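Local coordinates for capsid (Human calicivirus NLV/Boxer/2001/US, PDB 4RDL), which forms the protruding domain of a norovirus capsid and binds Lewis-type histo-blood group glycans, probably serving in attachment to host cells, at residues 99-111 and 187-201. Residues are numbered along the deposited sequence; the frame is centred on the assembly and turned at random.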
# COMPACT_ATOMS: atom_id res chain seq x y z
N PHE A 99 -25.59 -2.19 2.21
CA PHE A 99 -26.41 -1.03 2.53
C PHE A 99 -25.91 -0.20 3.72
O PHE A 99 -26.67 0.58 4.27
CB PHE A 99 -27.88 -1.45 2.75
CG PHE A 99 -28.46 -2.23 1.59
CD1 PHE A 99 -28.56 -3.61 1.65
CD2 PHE A 99 -28.90 -1.57 0.45
CE1 PHE A 99 -29.10 -4.33 0.58
CE2 PHE A 99 -29.44 -2.28 -0.61
CZ PHE A 99 -29.54 -3.66 -0.54
N ASP A 100 -24.63 -0.35 4.10
CA ASP A 100 -24.10 0.28 5.32
C ASP A 100 -22.86 1.18 5.16
O ASP A 100 -22.56 2.00 6.04
CB ASP A 100 -23.84 -0.76 6.40
CG ASP A 100 -24.97 -0.87 7.39
OD1 ASP A 100 -24.86 -1.66 8.35
OD2 ASP A 100 -25.98 -0.15 7.21
N SER A 101 -22.11 0.98 4.08
CA SER A 101 -21.16 1.97 3.56
C SER A 101 -21.27 1.80 2.06
O SER A 101 -21.90 0.84 1.62
CB SER A 101 -19.73 1.75 4.08
OG SER A 101 -19.12 0.62 3.50
N PRO A 102 -20.72 2.73 1.25
CA PRO A 102 -21.13 2.64 -0.16
C PRO A 102 -20.71 1.33 -0.83
O PRO A 102 -21.39 0.86 -1.74
CB PRO A 102 -20.40 3.82 -0.81
CG PRO A 102 -20.16 4.77 0.31
CD PRO A 102 -19.90 3.92 1.51
N ALA A 103 -19.60 0.75 -0.38
CA ALA A 103 -19.09 -0.50 -0.91
C ALA A 103 -18.07 -0.97 0.10
O ALA A 103 -17.78 -0.26 1.06
CB ALA A 103 -18.43 -0.26 -2.28
N PRO A 104 -17.53 -2.19 -0.08
CA PRO A 104 -16.48 -2.61 0.86
C PRO A 104 -15.33 -1.60 0.92
O PRO A 104 -15.04 -0.91 -0.08
CB PRO A 104 -15.99 -3.93 0.25
CG PRO A 104 -17.19 -4.46 -0.49
CD PRO A 104 -17.85 -3.23 -1.07
N LEU A 105 -14.67 -1.51 2.06
CA LEU A 105 -13.57 -0.55 2.20
C LEU A 105 -12.48 -0.81 1.17
O LEU A 105 -12.14 -1.97 0.89
CB LEU A 105 -13.00 -0.56 3.62
CG LEU A 105 -14.04 -0.31 4.71
CD1 LEU A 105 -13.36 -0.22 6.07
CD2 LEU A 105 -14.82 0.98 4.41
N GLY A 106 -11.92 0.26 0.60
CA GLY A 106 -10.87 0.15 -0.40
C GLY A 106 -11.36 -0.01 -1.83
O GLY A 106 -10.59 0.12 -2.78
N PHE A 107 -12.65 -0.30 -2.00
CA PHE A 107 -13.21 -0.56 -3.33
C PHE A 107 -12.87 0.59 -4.29
O PHE A 107 -12.96 1.75 -3.91
CB PHE A 107 -14.74 -0.71 -3.21
CG PHE A 107 -15.39 -1.34 -4.41
CD1 PHE A 107 -15.58 -2.72 -4.47
CD2 PHE A 107 -15.82 -0.57 -5.47
CE1 PHE A 107 -16.18 -3.31 -5.57
CE2 PHE A 107 -16.43 -1.15 -6.58
CZ PHE A 107 -16.62 -2.52 -6.63
N PRO A 108 -12.46 0.28 -5.53
CA PRO A 108 -12.12 1.35 -6.48
C PRO A 108 -13.23 2.39 -6.60
O PRO A 108 -14.42 2.03 -6.69
CB PRO A 108 -11.97 0.59 -7.81
CG PRO A 108 -11.54 -0.77 -7.42
CD PRO A 108 -12.32 -1.06 -6.14
N ASP A 109 -12.86 3.67 -6.61
CA ASP A 109 -13.86 4.74 -6.77
C ASP A 109 -13.81 5.41 -8.14
O ASP A 109 -14.12 6.59 -8.29
CB ASP A 109 -13.81 5.75 -5.61
CG ASP A 109 -12.57 6.63 -5.62
OD1 ASP A 109 -11.65 6.39 -6.43
OD2 ASP A 109 -12.51 7.57 -4.79
N PHE A 110 -13.45 4.63 -9.15
CA PHE A 110 -13.50 5.07 -10.53
C PHE A 110 -14.82 4.64 -11.15
O PHE A 110 -15.12 3.44 -11.21
CB PHE A 110 -12.31 4.52 -11.32
CG PHE A 110 -10.99 4.95 -10.75
CD1 PHE A 110 -10.54 6.25 -10.93
CD2 PHE A 110 -10.23 4.08 -9.98
CE1 PHE A 110 -9.34 6.66 -10.37
CE2 PHE A 110 -9.03 4.49 -9.42
CZ PHE A 110 -8.58 5.78 -9.61
N GLY A 111 -15.61 5.62 -11.58
CA GLY A 111 -16.95 5.37 -12.06
C GLY A 111 -17.10 5.46 -13.56
O GLY A 111 -16.35 6.19 -14.23
N ALA A 187 -15.89 11.04 -11.98
CA ALA A 187 -17.19 10.37 -11.90
C ALA A 187 -17.31 9.59 -10.61
O ALA A 187 -16.36 8.93 -10.19
CB ALA A 187 -17.39 9.45 -13.09
N VAL A 188 -18.48 9.66 -9.99
CA VAL A 188 -18.76 8.87 -8.80
C VAL A 188 -19.45 7.58 -9.22
O VAL A 188 -20.47 7.62 -9.91
CB VAL A 188 -19.67 9.64 -7.81
CG1 VAL A 188 -19.89 8.81 -6.55
CG2 VAL A 188 -19.06 10.98 -7.45
N PRO A 189 -18.90 6.42 -8.82
CA PRO A 189 -19.55 5.16 -9.19
C PRO A 189 -20.99 5.11 -8.67
O PRO A 189 -21.26 5.60 -7.57
CB PRO A 189 -18.69 4.10 -8.49
CG PRO A 189 -17.35 4.76 -8.30
CD PRO A 189 -17.68 6.21 -8.02
N ASN A 190 -21.89 4.52 -9.45
CA ASN A 190 -23.27 4.33 -9.02
C ASN A 190 -23.39 3.07 -8.16
O ASN A 190 -23.92 2.05 -8.60
CB ASN A 190 -24.19 4.26 -10.24
CG ASN A 190 -25.65 4.36 -9.88
OD1 ASN A 190 -26.01 5.04 -8.92
ND2 ASN A 190 -26.50 3.67 -10.63
N TYR A 191 -22.90 3.16 -6.93
CA TYR A 191 -22.74 1.99 -6.07
C TYR A 191 -24.02 1.21 -5.79
O TYR A 191 -23.99 -0.01 -5.63
CB TYR A 191 -22.14 2.40 -4.73
CG TYR A 191 -20.76 3.02 -4.79
CD1 TYR A 191 -19.62 2.23 -4.83
CD2 TYR A 191 -20.61 4.40 -4.74
CE1 TYR A 191 -18.36 2.80 -4.86
CE2 TYR A 191 -19.36 4.98 -4.77
CZ TYR A 191 -18.24 4.18 -4.82
OH TYR A 191 -17.01 4.78 -4.84
N GLY A 192 -25.14 1.93 -5.67
CA GLY A 192 -26.42 1.33 -5.34
C GLY A 192 -27.27 0.95 -6.53
O GLY A 192 -28.47 0.68 -6.39
N SER A 193 -26.66 0.93 -7.72
CA SER A 193 -27.38 0.51 -8.92
C SER A 193 -28.65 1.35 -9.09
O SER A 193 -28.63 2.56 -8.84
CB SER A 193 -27.68 -0.99 -8.86
OG SER A 193 -28.34 -1.45 -10.03
N ASN A 194 -29.76 0.73 -9.49
CA ASN A 194 -31.03 1.47 -9.61
C ASN A 194 -31.91 1.35 -8.36
O ASN A 194 -33.05 1.83 -8.35
CB ASN A 194 -31.82 1.04 -10.84
CG ASN A 194 -31.08 1.32 -12.14
OD1 ASN A 194 -30.23 2.21 -12.21
ND2 ASN A 194 -31.41 0.57 -13.19
N LEU A 195 -31.38 0.72 -7.32
CA LEU A 195 -32.17 0.44 -6.12
C LEU A 195 -32.20 1.60 -5.14
O LEU A 195 -33.26 2.00 -4.65
CB LEU A 195 -31.66 -0.82 -5.41
CG LEU A 195 -32.38 -1.18 -4.11
CD1 LEU A 195 -33.87 -1.45 -4.35
CD2 LEU A 195 -31.71 -2.37 -3.43
N THR A 196 -31.03 2.15 -4.84
CA THR A 196 -30.93 3.20 -3.84
C THR A 196 -29.67 4.01 -4.02
O THR A 196 -28.69 3.55 -4.62
CB THR A 196 -30.93 2.59 -2.43
OG1 THR A 196 -30.97 3.63 -1.45
CG2 THR A 196 -29.69 1.74 -2.22
N GLN A 197 -29.67 5.24 -3.52
CA GLN A 197 -28.42 5.97 -3.41
C GLN A 197 -27.65 5.35 -2.26
O GLN A 197 -28.18 5.18 -1.16
CB GLN A 197 -28.66 7.46 -3.14
CG GLN A 197 -27.37 8.26 -3.10
CD GLN A 197 -27.60 9.72 -2.77
OE1 GLN A 197 -27.10 10.62 -3.45
NE2 GLN A 197 -28.36 9.97 -1.70
N ALA A 198 -26.40 4.99 -2.52
CA ALA A 198 -25.60 4.33 -1.51
C ALA A 198 -25.54 5.19 -0.26
O ALA A 198 -25.42 6.41 -0.33
CB ALA A 198 -24.20 4.05 -2.03
N SER A 199 -25.66 4.55 0.90
CA SER A 199 -25.56 5.28 2.15
C SER A 199 -24.11 5.58 2.49
O SER A 199 -23.18 4.92 2.00
CB SER A 199 -26.26 4.53 3.28
OG SER A 199 -25.92 3.16 3.27
N GLN A 200 -23.91 6.60 3.31
CA GLN A 200 -22.58 6.95 3.82
C GLN A 200 -21.58 7.34 2.73
O GLN A 200 -20.38 7.14 2.88
CB GLN A 200 -22.03 5.80 4.66
CG GLN A 200 -22.87 5.50 5.89
CD GLN A 200 -23.04 6.73 6.78
OE1 GLN A 200 -22.07 7.42 7.08
NE2 GLN A 200 -24.27 7.00 7.19
N LEU A 201 -22.07 7.92 1.64
CA LEU A 201 -21.18 8.52 0.66
C LEU A 201 -20.45 9.70 1.29
O LEU A 201 -21.06 10.52 1.98
CB LEU A 201 -21.94 9.00 -0.57
CG LEU A 201 -22.43 7.99 -1.59
CD1 LEU A 201 -23.42 8.66 -2.54
CD2 LEU A 201 -21.26 7.39 -2.36
O HOH W 1 -15.14 3.33 -3.61
O HOH W 2 -15.05 9.35 -7.70
O HOH W 3 -14.13 8.13 -11.62
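Pro102 and Tyr191 form the tightly packed part of this contact. Pro102 CB sits 4.1 Å from the centroid of the Tyr191 ring and 15° off its normal, a CH-pi contact over one face; Pro189 CB covers the opposite face, clamping the phenol between two prolines. With CG beside the backbone N (chi1 -61°), the ring reaches past Ala103, whose CB lies 3.8 Å from Tyr191 CD1. Water 1 links the Tyr191 hydroxyl to the Phe107 carbonyl, 2.7 Å from both Tyr191 OH and Phe107 O, and donates to the latter. Pro102 also wedges against Ala198 and Leu201, its CG 3.9 Å from Leu201 CD2. At the Gly111 end two waters bridge the backbones, both donating to Ala187 O; one also donates to Asp109 O, the other accepts from Gly111 N. The Asp109 carboxylate turns from this interface to a salt bridge with Arg28. By contrast, the exposed side is loose: Leu195 CD2 meets the edge of the Phe99 ring, 3.6 Å from Phe99 CE2, with Thr196 CG2 also at the ring edge, and Gln200 CG brushes Asp100 O. Apolar contacts and bridging waters pack two irregular connections between beta strands, an instance of loop-loop packing in the protruding domain of a calicivirus capsid.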